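Local coordinates for protein discoidin-2 (Dictyostelium discoideum, PDB 2VM9) that binds galactose and N-acetylgalactosamine as a trimeric lectin and may take part in spore coat formation, at residues A[49-54]-A[144-149]; A[85-90]-A[140-145]; A[190-195]-A[248-253]; A[197-202]-A[224-229]. All blocks are in the same frame, centred on the assembly; numbering follows the deposited sequence. Where two conformers were deposited one is given.

Contact 1: residues A[49-54]-A[144-149]; sequences SESWSS and HISLRW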
loop_
_atom_site.group_PDB
_atom_site.type_symbol
_atom_site.label_atom_id
_atom_site.label_comp_id
_atom_site.label_asym_id
_atom_site.label_seq_id
_atom_site.Cartn_x
_atom_site.Cartn_y
_atom_site.Cartn_z
ATOM N N SER A 49 23.430 17.702 -16.054
ATOM C CA SER A 49 24.281 17.869 -14.885
ATOM C C SER A 49 24.258 16.575 -14.087
ATOM O O SER A 49 23.226 15.853 -14.031
ATOM C CB SER A 49 23.745 18.998 -14.017
ATOM O OG SER A 49 22.373 18.816 -13.722
ATOM N N GLU A 50 25.383 16.289 -13.454
ATOM C CA GLU A 50 25.445 15.186 -12.499
ATOM C C GLU A 50 24.947 15.694 -11.138
ATOM O O GLU A 50 25.695 15.764 -10.138
ATOM C CB GLU A 50 26.874 14.646 -12.449
ATOM C CG GLU A 50 27.251 14.001 -13.802
ATOM C CD GLU A 50 28.689 13.521 -13.856
ATOM O OE1 GLU A 50 29.504 14.017 -13.072
ATOM O OE2 GLU A 50 28.984 12.657 -14.691
ATOM N N SER A 51 23.685 16.121 -11.125
ATOM C CA SER A 51 23.039 16.714 -9.953
ATOM C C SER A 51 21.628 17.135 -10.362
ATOM O O SER A 51 21.346 17.346 -11.544
ATOM C CB SER A 51 23.769 18.003 -9.475
ATOM O OG SER A 51 23.743 19.026 -10.512
ATOM N N TRP A 52 20.759 17.314 -9.375
ATOM C CA TRP A 52 19.664 18.275 -9.574
ATOM C C TRP A 52 20.300 19.656 -9.366
ATOM O O TRP A 52 21.098 19.839 -8.427
ATOM C CB TRP A 52 18.582 18.084 -8.515
ATOM C CG TRP A 52 17.679 19.295 -8.388
ATOM C CD1 TRP A 52 16.835 19.794 -9.352
ATOM C CD2 TRP A 52 17.518 20.132 -7.236
ATOM N NE1 TRP A 52 16.163 20.889 -8.866
ATOM C CE2 TRP A 52 16.562 21.135 -7.579
ATOM C CE3 TRP A 52 18.089 20.146 -5.955
ATOM C CZ2 TRP A 52 16.148 22.128 -6.675
ATOM C CZ3 TRP A 52 17.685 21.157 -5.048
ATOM C CH2 TRP A 52 16.724 22.119 -5.413
ATOM N N SER A 53 19.940 20.631 -10.201
ATOM C CA SER A 53 20.355 22.028 -9.930
ATOM C C SER A 53 19.121 22.927 -10.028
ATOM O O SER A 53 18.394 22.868 -11.046
ATOM C CB SER A 53 21.413 22.495 -10.939
ATOM O OG SER A 53 22.577 21.673 -10.903
ATOM N N SER A 54 18.899 23.772 -9.014
ATOM C CA SER A 54 17.720 24.639 -9.010
ATOM C C SER A 54 17.826 25.699 -10.117
ATOM O O SER A 54 18.883 25.896 -10.716
ATOM C CB SER A 54 17.546 25.326 -7.643
ATOM O OG SER A 54 18.517 26.339 -7.503
ATOM N N HIS A 144 26.108 27.124 -6.541
ATOM C CA HIS A 144 24.729 26.870 -6.991
ATOM C C HIS A 144 24.100 25.819 -6.109
ATOM O O HIS A 144 24.807 24.999 -5.545
ATOM C CB HIS A 144 24.735 26.356 -8.441
ATOM C CG HIS A 144 23.450 26.615 -9.164
ATOM N ND1 HIS A 144 23.238 27.756 -9.909
ATOM C CD2 HIS A 144 22.304 25.903 -9.225
ATOM C CE1 HIS A 144 22.022 27.722 -10.426
ATOM N NE2 HIS A 144 21.429 26.613 -10.011
ATOM N N ILE A 145 22.771 25.828 -6.022
ATOM C CA ILE A 145 22.055 24.782 -5.314
ATOM C C ILE A 145 22.033 23.573 -6.267
ATOM O O ILE A 145 21.196 23.482 -7.159
ATOM C CB ILE A 145 20.647 25.227 -4.941
ATOM C CG1 ILE A 145 20.726 26.403 -3.954
ATOM C CG2 ILE A 145 19.852 24.040 -4.349
ATOM C CD1 ILE A 145 19.365 27.111 -3.724
ATOM N N SER A 146 22.994 22.683 -6.063
ATOM C CA SER A 146 23.147 21.485 -6.873
ATOM C C SER A 146 23.479 20.350 -5.917
ATOM O O SER A 146 24.348 20.481 -5.040
ATOM C CB SER A 146 24.279 21.647 -7.915
ATOM O OG SER A 146 24.026 22.733 -8.809
ATOM N N LEU A 147 22.794 19.215 -6.073
ATOM C CA LEU A 147 23.080 18.112 -5.170
ATOM C C LEU A 147 22.696 16.781 -5.782
ATOM O O LEU A 147 21.899 16.710 -6.748
ATOM C CB LEU A 147 22.381 18.277 -3.809
ATOM C CG LEU A 147 20.841 18.163 -3.848
ATOM C CD1 LEU A 147 20.369 16.716 -3.730
ATOM C CD2 LEU A 147 20.196 19.002 -2.762
ATOM N N ARG A 148 23.282 15.736 -5.207
ATOM C CA ARG A 148 22.835 14.370 -5.405
ATOM C C ARG A 148 22.563 13.816 -4.007
ATOM O O ARG A 148 23.107 14.318 -3.032
ATOM C CB ARG A 148 23.893 13.529 -6.121
ATOM C CG ARG A 148 24.089 13.944 -7.584
ATOM C CD ARG A 148 25.321 13.228 -8.197
ATOM N NE ARG A 148 26.547 13.825 -7.647
ATOM C CZ ARG A 148 27.773 13.330 -7.822
ATOM N NH1 ARG A 148 27.952 12.210 -8.544
ATOM N NH2 ARG A 148 28.823 13.927 -7.251
ATOM N N TRP A 149 21.693 12.808 -3.913
ATOM C CA TRP A 149 21.262 12.333 -2.607
ATOM C C TRP A 149 20.632 10.958 -2.686
ATOM O O TRP A 149 20.307 10.462 -3.781
ATOM C CB TRP A 149 20.283 13.322 -1.943
ATOM C CG TRP A 149 18.952 13.469 -2.631
ATOM C CD1 TRP A 149 18.684 13.419 -3.987
ATOM C CD2 TRP A 149 17.703 13.704 -1.984
ATOM N NE1 TRP A 149 17.318 13.606 -4.200
ATOM C CE2 TRP A 149 16.713 13.814 -2.990
ATOM C CE3 TRP A 149 17.324 13.866 -0.643
ATOM C CZ2 TRP A 149 15.359 14.039 -2.687
ATOM C CZ3 TRP A 149 16.001 14.099 -0.345
ATOM C CH2 TRP A 149 15.027 14.196 -1.370
#
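H144 opens the contact by reaching S54 with its imidazole: NE2 donates to S54 O at 2.7 Å, almost straight (177° at the hydrogen). The carbonyl oxygen lies in the ring plane of the histidine, yet the donor stands above the carbonyl plane. At I145 the backbone O accepts from S54 N at 3.0 Å. The same residue holds CG2 anti to its backbone N, where it meets the six-membered ring of W52, 3.7 Å from CZ3, the two side chains running side by side; the indole nitrogen of W52 is held by T22 O. S146 sits opposite S53 in a non-hydrogen-bonded antiparallel pair, with S146 OG 2.8 Å from S53 OG; S146 OG is hydrogen-bonded to Q86 OE1. This pairing adds the short strand 52-53 to strand 146-153 in the beta-sandwich of the discoidin (F5/8 type C) domain. L147 then forms the hydrogen-bonded pair with W52, whose N gives to L147 O at 2.9 Å and whose O accepts from L147 N. L147 CD2 meets the indole at its edge, 4.0 Å from W52 CE3. R148 lays CD 3.2 Å from E50 O, while its guanidinium bonds to G80 and N118. E50 turns its carboxylate to K41, beside the calcium site that includes N39.

Contact 2: residues A[85-90]-A[140-145]; sequences DQWVTS and TYNNHI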
loop_
_atom_site.group_PDB
_atom_site.type_symbol
_atom_site.label_atom_id
_atom_site.label_comp_id
_atom_site.label_asym_id
_atom_site.label_seq_id
_atom_site.Cartn_x
_atom_site.Cartn_y
_atom_site.Cartn_z
ATOM N N ASP A 85 31.804 22.683 -9.916
ATOM C CA ASP A 85 32.070 22.981 -8.509
ATOM C C ASP A 85 30.859 23.645 -7.856
ATOM O O ASP A 85 30.878 24.841 -7.549
ATOM C CB ASP A 85 33.293 23.904 -8.392
ATOM C CG ASP A 85 34.593 23.207 -8.742
ATOM O OD1 ASP A 85 34.653 21.958 -8.810
ATOM O OD2 ASP A 85 35.585 23.926 -8.885
ATOM N N GLN A 86 29.806 22.856 -7.655
ATOM C CA GLN A 86 28.580 23.345 -7.016
ATOM C C GLN A 86 28.166 22.297 -6.027
ATOM O O GLN A 86 28.237 21.092 -6.331
ATOM C CB GLN A 86 27.457 23.496 -8.042
ATOM C CG GLN A 86 27.780 24.506 -9.120
ATOM C CD GLN A 86 26.855 24.410 -10.321
ATOM O OE1 GLN A 86 25.944 23.563 -10.391
ATOM N NE2 GLN A 86 27.089 25.294 -11.280
ATOM N N TRP A 87 27.737 22.723 -4.840
ATOM C CA TRP A 87 27.296 21.771 -3.820
ATOM C C TRP A 87 26.508 22.508 -2.734
ATOM O O TRP A 87 26.717 23.708 -2.501
ATOM C CB TRP A 87 28.475 20.970 -3.189
ATOM C CG TRP A 87 29.657 21.794 -2.717
ATOM C CD1 TRP A 87 29.785 22.451 -1.511
ATOM C CD2 TRP A 87 30.881 21.999 -3.424
ATOM N NE1 TRP A 87 31.039 23.043 -1.424
ATOM C CE2 TRP A 87 31.722 22.793 -2.593
ATOM C CE3 TRP A 87 31.356 21.584 -4.696
ATOM C CZ2 TRP A 87 33.008 23.210 -3.001
ATOM C CZ3 TRP A 87 32.657 21.966 -5.084
ATOM C CH2 TRP A 87 33.461 22.774 -4.228
ATOM N N VAL A 88 25.581 21.799 -2.102
ATOM C CA VAL A 88 24.858 22.375 -0.981
ATOM C C VAL A 88 25.679 22.213 0.282
ATOM O O VAL A 88 26.090 21.108 0.608
ATOM C CB VAL A 88 23.466 21.728 -0.867
ATOM C CG1 VAL A 88 22.769 22.139 0.437
ATOM C CG2 VAL A 88 22.648 22.114 -2.124
ATOM N N THR A 89 25.909 23.321 1.001
ATOM C CA THR A 89 26.769 23.288 2.178
ATOM C C THR A 89 25.983 23.099 3.483
ATOM O O THR A 89 26.556 22.709 4.508
ATOM C CB THR A 89 27.618 24.576 2.274
ATOM O OG1 THR A 89 26.729 25.704 2.165
ATOM C CG2 THR A 89 28.674 24.628 1.171
ATOM N N SER A 90 24.680 23.399 3.480
ATOM C CA SER A 90 23.838 23.113 4.642
ATOM C C SER A 90 22.395 23.044 4.194
ATOM O O SER A 90 22.030 23.662 3.190
ATOM C CB SER A 90 23.998 24.170 5.758
ATOM O OG SER A 90 23.339 25.412 5.475
ATOM N N THR A 140 22.273 26.880 2.387
ATOM C CA THR A 140 23.444 27.595 1.885
ATOM C C THR A 140 24.118 26.700 0.824
ATOM O O THR A 140 23.911 25.480 0.800
ATOM C CB THR A 140 24.455 27.897 3.016
ATOM O OG1 THR A 140 24.833 26.673 3.674
ATOM C CG2 THR A 140 23.851 28.865 4.075
ATOM N N TYR A 141 24.924 27.294 -0.031
ATOM C CA TYR A 141 25.473 26.533 -1.151
ATOM C C TYR A 141 26.781 27.165 -1.605
ATOM O O TYR A 141 27.035 28.347 -1.363
ATOM C CB TYR A 141 24.464 26.483 -2.318
ATOM C CG TYR A 141 23.785 27.823 -2.540
ATOM C CD1 TYR A 141 24.343 28.756 -3.401
ATOM C CD2 TYR A 141 22.585 28.139 -1.881
ATOM C CE1 TYR A 141 23.739 30.013 -3.618
ATOM C CE2 TYR A 141 21.978 29.412 -2.066
ATOM C CZ TYR A 141 22.571 30.317 -2.932
ATOM O OH TYR A 141 22.051 31.545 -3.119
ATOM N N ASN A 142 27.611 26.340 -2.249
ATOM C CA ASN A 142 28.789 26.828 -2.957
ATOM C C ASN A 142 28.416 26.910 -4.416
ATOM O O ASN A 142 28.144 25.879 -5.039
ATOM C CB ASN A 142 29.995 25.885 -2.809
ATOM C CG ASN A 142 31.160 26.349 -3.664
ATOM O OD1 ASN A 142 31.739 25.544 -4.311
ATOM N ND2 ASN A 142 31.556 27.547 -3.574
ATOM N N ASN A 143 28.410 28.135 -4.941
ATOM C CA ASN A 143 28.158 28.429 -6.360
ATOM C C ASN A 143 26.728 28.244 -6.878
ATOM O O ASN A 143 26.214 29.096 -7.591
ATOM C CB ASN A 143 29.155 27.688 -7.270
ATOM C CG ASN A 143 30.532 28.359 -7.231
ATOM O OD1 ASN A 143 30.594 29.562 -7.031
ATOM N ND2 ASN A 143 31.609 27.598 -7.412
ATOM N N HIS A 144 26.108 27.124 -6.541
ATOM C CA HIS A 144 24.729 26.870 -6.991
ATOM C C HIS A 144 24.100 25.819 -6.109
ATOM O O HIS A 144 24.807 24.999 -5.545
ATOM C CB HIS A 144 24.735 26.356 -8.441
ATOM C CG HIS A 144 23.450 26.615 -9.164
ATOM N ND1 HIS A 144 23.238 27.756 -9.909
ATOM C CD2 HIS A 144 22.304 25.903 -9.225
ATOM C CE1 HIS A 144 22.022 27.722 -10.426
ATOM N NE2 HIS A 144 21.429 26.613 -10.011
ATOM N N ILE A 145 22.771 25.828 -6.022
ATOM C CA ILE A 145 22.055 24.782 -5.314
ATOM C C ILE A 145 22.033 23.573 -6.267
ATOM O O ILE A 145 21.196 23.482 -7.159
ATOM C CB ILE A 145 20.647 25.227 -4.941
ATOM C CG1 ILE A 145 20.726 26.403 -3.954
ATOM C CG2 ILE A 145 19.852 24.040 -4.349
ATOM C CD1 ILE A 145 19.365 27.111 -3.724
#
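W87 and N142 form a hydrogen-bonded antiparallel pair where strands 87-96 and 133-142 lie side by side in the five-stranded sheet of the discoidin domain sandwich. Backbone bonds run both ways between them, the shorter from N142 N to W87 O at 2.8 Å. Beyond the V88-Y141 pair the register slips by one: T89 and S90 both face T140 in a classic beta bulge. T140 O takes a bond from T89 N at 2.9 Å and a weak one from S90 N. Hydroxyls reinforce the bulge, since T140 OG1 bonds to both T89 OG1 (2.6 Å) and S90 OG (2.7 Å). Past the strand end, N143 ND2 donates to D85 O at 2.9 Å, with the acceptor in the plane of the asparagine amide. Q86 lies alongside H144, its amide carbon CD 3.4 Å from H144 CB and its amide oxygen held by S146 and R81. Apolar contact is made by V88 CG2 against I145 CG2. The aromatic contact belongs to W87. In N142, chi1 of 175° sets CG over the indole, the amide plane tilted 43° to the ring: N142 CB makes a CH-pi contact with the five-membered ring, and OD1 stands above the rim of the six-membered ring, 3.0 Å from W87 CZ2.

Contact 3: residues A[190-195]-A[248-253]; sequences KFPVEF and FDYVAV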
loop_
_atom_site.group_PDB
_atom_site.type_symbol
_atom_site.label_atom_id
_atom_site.label_comp_id
_atom_site.label_asym_id
_atom_site.label_seq_id
_atom_site.Cartn_x
_atom_site.Cartn_y
_atom_site.Cartn_z
ATOM N N LYS A 190 -15.101 -22.562 0.844
ATOM C CA LYS A 190 -14.476 -22.003 -0.354
ATOM C C LYS A 190 -14.374 -20.499 -0.139
ATOM O O LYS A 190 -15.357 -19.864 0.249
ATOM C CB LYS A 190 -15.338 -22.334 -1.582
ATOM C CG LYS A 190 -14.723 -21.902 -2.909
ATOM C CD LYS A 190 -15.670 -22.199 -4.083
ATOM C CE LYS A 190 -15.773 -20.988 -5.023
ATOM N NZ LYS A 190 -16.331 -19.758 -4.326
ATOM N N PHE A 191 -13.186 -19.927 -0.356
ATOM C CA PHE A 191 -13.001 -18.481 -0.194
ATOM C C PHE A 191 -13.820 -17.780 -1.277
ATOM O O PHE A 191 -13.935 -18.308 -2.380
ATOM C CB PHE A 191 -11.524 -18.071 -0.325
ATOM C CG PHE A 191 -10.620 -18.676 0.725
ATOM C CD1 PHE A 191 -10.949 -18.595 2.090
ATOM C CD2 PHE A 191 -9.430 -19.302 0.356
ATOM C CE1 PHE A 191 -10.101 -19.162 3.063
ATOM C CE2 PHE A 191 -8.570 -19.870 1.320
ATOM C CZ PHE A 191 -8.919 -19.795 2.687
ATOM N N PRO A 192 -14.405 -16.613 -0.962
ATOM C CA PRO A 192 -15.121 -15.892 -2.030
ATOM C C PRO A 192 -14.279 -15.761 -3.310
ATOM O O PRO A 192 -14.802 -15.958 -4.413
ATOM C CB PRO A 192 -15.397 -14.534 -1.401
ATOM C CG PRO A 192 -15.556 -14.852 0.088
ATOM C CD PRO A 192 -14.481 -15.904 0.330
ATOM N N VAL A 193 -12.984 -15.477 -3.161
ATOM C CA VAL A 193 -12.056 -15.346 -4.294
ATOM C C VAL A 193 -10.818 -16.184 -4.029
ATOM O O VAL A 193 -10.373 -16.273 -2.879
ATOM C CB VAL A 193 -11.615 -13.846 -4.479
ATOM C CG1 VAL A 193 -10.625 -13.684 -5.644
ATOM C CG2 VAL A 193 -12.809 -12.960 -4.682
ATOM N N GLU A 194 -10.246 -16.792 -5.068
ATOM C CA GLU A 194 -9.035 -17.588 -4.893
ATOM C C GLU A 194 -7.835 -16.684 -4.601
ATOM O O GLU A 194 -7.633 -15.662 -5.275
ATOM C CB GLU A 194 -8.758 -18.491 -6.105
ATOM C CG GLU A 194 -7.530 -19.371 -5.932
ATOM C CD GLU A 194 -7.273 -20.333 -7.090
ATOM O OE1 GLU A 194 -8.025 -20.320 -8.086
ATOM O OE2 GLU A 194 -6.327 -21.130 -6.975
ATOM N N PHE A 195 -7.072 -17.034 -3.570
ATOM C CA PHE A 195 -5.847 -16.322 -3.226
ATOM C C PHE A 195 -4.735 -16.662 -4.233
ATOM O O PHE A 195 -4.758 -17.719 -4.876
ATOM C CB PHE A 195 -5.345 -16.725 -1.830
ATOM C CG PHE A 195 -6.099 -16.094 -0.667
ATOM C CD1 PHE A 195 -5.929 -14.762 -0.336
ATOM C CD2 PHE A 195 -6.908 -16.876 0.150
ATOM C CE1 PHE A 195 -6.586 -14.190 0.766
ATOM C CE2 PHE A 195 -7.576 -16.310 1.257
ATOM C CZ PHE A 195 -7.416 -14.980 1.565
ATOM N N PHE A 248 -18.131 -20.920 13.737
ATOM C CA PHE A 248 -16.911 -20.101 13.790
ATOM C C PHE A 248 -16.945 -18.979 12.762
ATOM O O PHE A 248 -17.397 -19.179 11.624
ATOM C CB PHE A 248 -15.670 -20.957 13.515
ATOM C CG PHE A 248 -15.370 -21.957 14.609
ATOM C CD1 PHE A 248 -14.526 -21.604 15.665
ATOM C CD2 PHE A 248 -15.955 -23.221 14.593
ATOM C CE1 PHE A 248 -14.252 -22.511 16.713
ATOM C CE2 PHE A 248 -15.686 -24.161 15.627
ATOM C CZ PHE A 248 -14.857 -23.797 16.693
ATOM N N ASP A 249 -16.406 -17.820 13.144
ATOM C CA ASP A 249 -15.979 -16.860 12.126
ATOM C C ASP A 249 -14.536 -17.212 11.788
ATOM O O ASP A 249 -13.763 -17.630 12.660
ATOM C CB ASP A 249 -16.047 -15.432 12.656
ATOM C CG ASP A 249 -17.405 -14.773 12.395
ATOM O OD1 ASP A 249 -18.220 -15.346 11.621
ATOM O OD2 ASP A 249 -17.656 -13.695 12.971
ATOM N N TYR A 250 -14.165 -17.040 10.530
ATOM C CA TYR A 250 -12.761 -17.202 10.166
ATOM C C TYR A 250 -12.211 -15.938 9.519
ATOM O O TYR A 250 -12.958 -15.158 8.900
ATOM C CB TYR A 250 -12.556 -18.402 9.238
ATOM C CG TYR A 250 -12.987 -18.173 7.790
ATOM C CD1 TYR A 250 -12.129 -17.513 6.876
ATOM C CD2 TYR A 250 -14.226 -18.618 7.331
ATOM C CE1 TYR A 250 -12.512 -17.298 5.553
ATOM C CE2 TYR A 250 -14.629 -18.413 5.982
ATOM C CZ TYR A 250 -13.749 -17.761 5.107
ATOM O OH TYR A 250 -14.118 -17.544 3.794
ATOM N N VAL A 251 -10.899 -15.762 9.662
ATOM C CA VAL A 251 -10.182 -14.656 9.024
ATOM C C VAL A 251 -8.993 -15.315 8.319
ATOM O O VAL A 251 -8.119 -15.874 8.974
ATOM C CB VAL A 251 -9.727 -13.590 10.049
ATOM C CG1 VAL A 251 -8.915 -12.472 9.354
ATOM C CG2 VAL A 251 -10.960 -12.962 10.795
ATOM N N ALA A 252 -9.037 -15.328 6.984
ATOM C CA ALA A 252 -7.965 -15.902 6.186
ATOM C C ALA A 252 -7.053 -14.749 5.781
ATOM O O ALA A 252 -7.537 -13.738 5.242
ATOM C CB ALA A 252 -8.518 -16.576 4.977
ATOM N N VAL A 253 -5.764 -14.898 6.060
ATOM C CA VAL A 253 -4.804 -13.814 5.837
ATOM C C VAL A 253 -3.695 -14.302 4.914
ATOM O O VAL A 253 -3.055 -15.316 5.169
ATOM C CB VAL A 253 -4.175 -13.293 7.162
ATOM C CG1 VAL A 253 -3.239 -12.108 6.881
ATOM C CG2 VAL A 253 -5.263 -12.879 8.170
HETATM O O HOH W 1 -16.526 -18.266 2.961
#
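F191 meets Y250 and A252 in a largely apolar contact with no direct hydrogen bond across the two segments. F191 CE1 touches the methyl CB of A252 at 3.6 Å and Y250 CE1 at 3.9 Å, and the tyrosine carbon lies in the plane of the phenylalanine ring. At the same ring edge, Y250 OH comes 3.7 Å from F191 CD1. A252 CB is shared, for F195 CE2 approaches it at 3.8 Å. P192 and Y250 meet tip to tip, CD of the proline 3.8 Å from the phenolic OH.

The two phenylalanines also pack on each other. F195 CE2 stands 3.6 Å above the plane of the F191 ring, over its centre, while F191 CE2 lies in the plane of the F195 ring, so F195 presents an edge to a face. In Y250 a chi1 of 76° places CG between the backbone N and carbonyl carbon, where it leaves the strand toward F191. The Y250 hydroxyl is bonded to a water 2.6 Å away, and that water donates weakly to K190 O, a water bridge from the end of strand 183-190 to Y250. F231 meets the Y250 ring edge-to-face.

Around this core, V201 of strand 200-211 and Q165 of strand 163-170 touch F191, and Y159 of the second subunit meets the F195 ring. The contact therefore lays the loop between strands 183-190 and 200-211 over strand 243-254, the middle strand of a three-stranded antiparallel sheet in the H-type lectin domain.

Contact 4: residues A[197-202]-A[224-229]; sequences SVPIVS and ENITTK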
loop_
_atom_site.group_PDB
_atom_site.type_symbol
_atom_site.label_atom_id
_atom_site.label_comp_id
_atom_site.label_asym_id
_atom_site.label_seq_id
_atom_site.Cartn_x
_atom_site.Cartn_y
_atom_site.Cartn_z
ATOM N N SER A 197 -1.544 -17.092 -3.159
ATOM C CA SER A 197 -0.743 -18.085 -2.443
ATOM C C SER A 197 -1.558 -18.575 -1.237
ATOM O O SER A 197 -2.642 -18.038 -0.957
ATOM C CB SER A 197 0.573 -17.485 -1.972
ATOM O OG SER A 197 0.326 -16.446 -1.041
ATOM N N VAL A 198 -1.046 -19.586 -0.545
ATOM C CA VAL A 198 -1.826 -20.233 0.524
ATOM C C VAL A 198 -1.878 -19.308 1.742
ATOM O O VAL A 198 -0.834 -18.886 2.262
ATOM C CB VAL A 198 -1.252 -21.611 0.892
ATOM C CG1 VAL A 198 -2.105 -22.290 1.982
ATOM C CG2 VAL A 198 -1.159 -22.507 -0.352
ATOM N N PRO A 199 -3.094 -18.970 2.204
ATOM C CA PRO A 199 -3.183 -18.110 3.383
ATOM C C PRO A 199 -3.091 -18.886 4.704
ATOM O O PRO A 199 -3.056 -20.117 4.699
ATOM C CB PRO A 199 -4.577 -17.516 3.256
ATOM C CG PRO A 199 -5.382 -18.664 2.621
ATOM C CD PRO A 199 -4.422 -19.320 1.661
ATOM N N ILE A 200 -3.046 -18.160 5.810
ATOM C CA ILE A 200 -3.273 -18.777 7.116
ATOM C C ILE A 200 -4.767 -18.576 7.382
ATOM O O ILE A 200 -5.415 -17.736 6.726
ATOM C CB ILE A 200 -2.381 -18.171 8.211
ATOM C CG1 ILE A 200 -2.696 -16.686 8.425
ATOM C CG2 ILE A 200 -0.894 -18.384 7.861
ATOM C CD1 ILE A 200 -4.013 -16.381 9.233
ATOM N N VAL A 201 -5.352 -19.382 8.261
ATOM C CA VAL A 201 -6.779 -19.200 8.527
ATOM C C VAL A 201 -6.972 -19.245 10.036
ATOM O O VAL A 201 -6.773 -20.289 10.678
ATOM C CB VAL A 201 -7.672 -20.271 7.837
ATOM C CG1 VAL A 201 -9.132 -20.127 8.277
ATOM C CG2 VAL A 201 -7.598 -20.177 6.293
ATOM N N SER A 202 -7.385 -18.103 10.574
ATOM C CA SER A 202 -7.634 -17.953 12.004
ATOM C C SER A 202 -9.120 -18.060 12.269
ATOM O O SER A 202 -9.936 -17.618 11.460
ATOM C CB SER A 202 -7.123 -16.599 12.493
ATOM O OG SER A 202 -5.715 -16.592 12.454
ATOM N N GLU A 224 -7.876 -26.664 8.549
ATOM C CA GLU A 224 -6.899 -27.633 8.034
ATOM C C GLU A 224 -7.002 -27.638 6.519
ATOM O O GLU A 224 -7.964 -27.100 5.964
ATOM C CB GLU A 224 -7.234 -29.061 8.502
ATOM C CG GLU A 224 -7.500 -29.231 9.944
ATOM C CD GLU A 224 -7.610 -30.703 10.308
ATOM O OE1 GLU A 224 -8.539 -31.386 9.835
ATOM O OE2 GLU A 224 -6.724 -31.160 11.049
ATOM N N ASN A 225 -6.045 -28.311 5.868
ATOM C CA ASN A 225 -6.086 -28.478 4.411
ATOM C C ASN A 225 -6.331 -27.149 3.696
ATOM O O ASN A 225 -7.158 -27.052 2.791
ATOM C CB ASN A 225 -7.151 -29.509 4.028
ATOM C CG ASN A 225 -6.915 -30.853 4.699
ATOM O OD1 ASN A 225 -5.771 -31.298 4.824
ATOM N ND2 ASN A 225 -7.983 -31.489 5.154
ATOM N N ILE A 226 -5.604 -26.119 4.134
ATOM C CA ILE A 226 -5.762 -24.777 3.587
ATOM C C ILE A 226 -5.096 -24.763 2.212
ATOM O O ILE A 226 -3.980 -25.222 2.061
ATOM C CB ILE A 226 -5.126 -23.707 4.485
ATOM C CG1 ILE A 226 -5.725 -23.765 5.904
ATOM C CG2 ILE A 226 -5.316 -22.317 3.864
ATOM C CD1 ILE A 226 -4.865 -23.084 7.006
ATOM N N THR A 227 -5.815 -24.261 1.229
ATOM C CA THR A 227 -5.272 -24.080 -0.137
ATOM C C THR A 227 -5.496 -22.632 -0.561
ATOM O O THR A 227 -6.042 -21.810 0.188
ATOM C CB THR A 227 -5.966 -25.018 -1.149
ATOM O OG1 THR A 227 -7.327 -24.608 -1.362
ATOM C CG2 THR A 227 -5.924 -26.474 -0.665
ATOM N N THR A 228 -5.096 -22.305 -1.791
ATOM C CA THR A 228 -5.441 -21.012 -2.315
ATOM C C THR A 228 -6.942 -20.819 -2.459
ATOM O O THR A 228 -7.391 -19.682 -2.472
ATOM C CB THR A 228 -4.788 -20.774 -3.687
ATOM O OG1 THR A 228 -5.179 -21.827 -4.573
ATOM C CG2 THR A 228 -3.282 -20.738 -3.531
ATOM N N LYS A 229 -7.708 -21.912 -2.577
ATOM C CA LYS A 229 -9.141 -21.826 -2.868
ATOM C C LYS A 229 -10.040 -21.908 -1.639
ATOM O O LYS A 229 -11.171 -21.452 -1.670
ATOM C CB LYS A 229 -9.566 -22.943 -3.827
ATOM C CG LYS A 229 -9.033 -22.814 -5.268
ATOM C CD LYS A 229 -9.700 -23.859 -6.192
ATOM C CE LYS A 229 -9.186 -23.737 -7.645
ATOM N NZ LYS A 229 -9.730 -24.826 -8.544
#
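I226 packs against V198, P199 and V201 in an apolar contact between two connections of the H-type lectin domain's beta-sandwich: the approach to strand 200-211 and the turn between strands 216-224 and 230-237. No hydrogen bond crosses between the two segments; the grip comes from branched aliphatic side chains and one proline.

The I226 side chain leaves the backbone toward the other segment and is divided between three partners. Its CG2, anti to the backbone N, comes within 3.7 Å of V198 CG1 and 3.8 Å of P199 CD, and lies closer still to a backbone oxygen, P199 O, at 3.3 Å. V201 is met by both branches of the isoleucine, CG2 and CD1, with V201 CG2 4.0 Å from I226 CG2 and similarly near CD1. The three pairs of side chains are all set at a slant to one another. F231 of strand 230-237 also touches I226 and V201.

Further along, the chain is shaped by an ST turn, in which T227 OG1 accepts from K229 N at 3.0 Å. T227 O meanwhile faces the proline ring, 3.3 Å from P199 CD. T228 divides its branches: OG1 is bonded to E194, in the same connection as residues 197-199, whereas the methyl CG2 turns to the backbone of the other segment and rests 3.6 Å from S197 C.

Overall arrangement
The four contacts form two pairs, one in each domain of the chain. Contacts 1 and 2, with centres 9 Å apart, belong to the discoidin sandwich: they share H144 and I145, the link between strands 133-142 and 146-153, and so tie together segments from its two sheets. Contacts 3 and 4, with centres 8 Å apart, belong to the lectin domain, where strands 243-254 and 200-211 are neighbours in one sheet; along the chain contact 4 is nested within the loop that contact 3 closes. The pairs follow in series, their centres 51 to 57 Å apart, consistent with two separately folded units joined by the linker 156-162.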